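Probable transcriptional regulator (Pseudomonas aeruginosa, PDB 2HR3) probably binds DNA as a dimeric transcriptional regulator of the MarR family, through a winged helix-turn-helix domain. Local coordinates at residues Arg117-Cys122 with Ser126-Leu131. Numbering follows the deposited sequence.
Sequences RAMHAC and SERALL
R128 reaches from helix 125-142 to helix 98-122 and takes hold of M119 and H120, a worked example of how an arginine can secure a helical hairpin. Three residues separate the segments, whose axes run at 133°, and the hairpin belongs to the helical dimerisation region of the MarR fold. The guanidinium meets the backbone of M119 side-on: NE and NH2 of R128 both donate to M119 O, at 3.3 and 3.2 Å. That oxygen lies in the guanidinium plane, yet the two nitrogens approach it from one face of the carbonyl, NE well above its plane and NH2 only tilted from it. The chain of R128 runs extended to CD and bends at chi3 (-146°), which brings NE and NH2 to the same carbonyl oxygen. With its edge so engaged, the guanidinium is stacked flat on the H120 ring, centres 4.1 Å apart and planes at 4°, and this stack, together with the paired bonds, should limit its rotation. Alongside the aliphatic part of R128, CE of the selenomethionine M119 lies 4.0 Å from CG of R128. M119 also packs on L9 of the second subunit, while E127 bonds D124 N through OE1 and forms a salt bridge through OE2 with R140 of the second subunit, so the hairpin belongs to the dimer interface. Between the two helices, M119 CE lies 3.6 Å from L131 CD1.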
loop_
_atom_site.group_PDB
_atom_site.type_symbol
_atom_site.label_atom_id
_atom_site.label_comp_id
_atom_site.label_asym_id
_atom_site.label_seq_id
_atom_site.Cartn_x
_atom_site.Cartn_y
_atom_site.Cartn_z
ATOM N N ARG A 117 12.643 12.190 10.611
ATOM C CA ARG A 117 13.868 11.672 11.213
ATOM C C ARG A 117 14.660 10.820 10.258
ATOM O O ARG A 117 15.877 10.885 10.284
ATOM C CB ARG A 117 13.568 10.853 12.464
ATOM C CG ARG A 117 13.470 11.672 13.728
ATOM C CD ARG A 117 13.188 10.834 15.002
ATOM N NE ARG A 117 12.403 9.593 14.803
ATOM C CZ ARG A 117 12.944 8.364 14.729
ATOM N NH1 ARG A 117 14.285 8.173 14.821
ATOM N NH2 ARG A 117 12.153 7.302 14.550
ATOM N N ALA A 118 14.014 9.990 9.442
ATOM C CA ALA A 118 14.730 9.359 8.251
ATOM C C ALA A 118 15.425 10.367 7.346
ATOM O O ALA A 118 16.568 10.215 6.990
ATOM C CB ALA A 118 13.755 8.520 7.353
HETATM N N MSE A 119 14.682 11.393 6.982
HETATM C CA MSE A 119 15.115 12.367 6.047
HETATM C C MSE A 119 16.208 13.212 6.588
HETATM O O MSE A 119 17.028 13.684 5.844
HETATM C CB MSE A 119 13.954 13.233 5.693
HETATM C CG MSE A 119 13.011 12.565 4.688
HETATM SE SE MSE A 119 11.431 13.682 4.127
HETATM C CE MSE A 119 12.162 14.250 2.542
ATOM N N HIS A 120 16.287 13.374 7.913
ATOM C CA HIS A 120 17.384 14.143 8.470
ATOM C C HIS A 120 18.605 13.329 8.638
ATOM O O HIS A 120 19.708 13.866 8.629
ATOM C CB HIS A 120 16.960 14.917 9.705
ATOM C CG HIS A 120 16.327 16.216 9.334
ATOM N ND1 HIS A 120 17.029 17.398 9.303
ATOM C CD2 HIS A 120 15.115 16.488 8.789
ATOM C CE1 HIS A 120 16.245 18.365 8.865
ATOM N NE2 HIS A 120 15.085 17.836 8.528
ATOM N N ALA A 121 18.417 12.027 8.709
ATOM C CA ALA A 121 19.529 11.105 8.954
ATOM C C ALA A 121 20.102 10.499 7.645
ATOM O O ALA A 121 21.171 9.972 7.658
ATOM C CB ALA A 121 19.027 9.978 9.885
ATOM N N CYS A 122 19.345 10.513 6.564
ATOM C CA CYS A 122 19.641 9.741 5.332
ATOM C C CYS A 122 20.042 10.619 4.141
ATOM O O CYS A 122 20.675 10.132 3.203
ATOM C CB CYS A 122 18.362 8.951 4.874
ATOM S SG CYS A 122 17.962 7.636 6.031
ATOM N N SER A 126 19.660 19.311 -0.222
ATOM C CA SER A 126 19.460 19.353 -1.647
ATOM C C SER A 126 18.753 18.075 -2.097
ATOM O O SER A 126 17.959 18.075 -3.018
ATOM C CB SER A 126 20.786 19.629 -2.359
ATOM O OG SER A 126 21.634 18.474 -2.315
ATOM N N GLU A 127 18.934 17.002 -1.336
ATOM C CA GLU A 127 18.218 15.766 -1.584
ATOM C C GLU A 127 16.758 15.775 -1.145
ATOM O O GLU A 127 15.940 15.141 -1.767
ATOM C CB GLU A 127 18.935 14.642 -0.880
ATOM C CG GLU A 127 20.200 14.190 -1.617
ATOM C CD GLU A 127 21.024 13.212 -0.789
ATOM O OE1 GLU A 127 20.870 13.169 0.431
ATOM O OE2 GLU A 127 21.792 12.455 -1.361
ATOM N N ARG A 128 16.460 16.405 -0.006
ATOM C CA ARG A 128 15.054 16.694 0.370
ATOM C C ARG A 128 14.330 17.610 -0.628
ATOM O O ARG A 128 13.104 17.560 -0.754
ATOM C CB ARG A 128 15.024 17.393 1.696
ATOM C CG ARG A 128 15.421 16.537 2.824
ATOM C CD ARG A 128 15.404 17.341 4.130
ATOM N NE ARG A 128 16.473 16.751 4.855
ATOM C CZ ARG A 128 17.617 17.308 5.223
ATOM N NH1 ARG A 128 17.890 18.599 5.114
ATOM N NH2 ARG A 128 18.462 16.509 5.818
ATOM N N ALA A 129 15.079 18.540 -1.209
ATOM C CA ALA A 129 14.554 19.462 -2.201
ATOM C C ALA A 129 14.150 18.752 -3.529
ATOM O O ALA A 129 13.151 19.129 -4.135
ATOM C CB ALA A 129 15.515 20.549 -2.439
ATOM N N LEU A 130 14.921 17.739 -3.926
ATOM C CA LEU A 130 14.610 16.840 -5.033
ATOM C C LEU A 130 13.353 16.013 -4.783
ATOM O O LEU A 130 12.594 15.738 -5.696
ATOM C CB LEU A 130 15.716 15.754 -5.185
ATOM C CG LEU A 130 16.911 15.856 -6.160
ATOM C CD1 LEU A 130 17.591 14.459 -6.277
ATOM C CD2 LEU A 130 16.570 16.346 -7.567
ATOM N N LEU A 131 13.267 15.474 -3.585
ATOM C CA LEU A 131 12.080 14.751 -3.163
ATOM C C LEU A 131 10.851 15.583 -3.084
ATOM O O LEU A 131 9.711 15.057 -3.317
ATOM C CB LEU A 131 12.260 14.097 -1.766
ATOM C CG LEU A 131 13.108 12.854 -1.735
ATOM C CD1 LEU A 131 13.129 12.290 -0.279
ATOM C CD2 LEU A 131 12.549 11.826 -2.756
#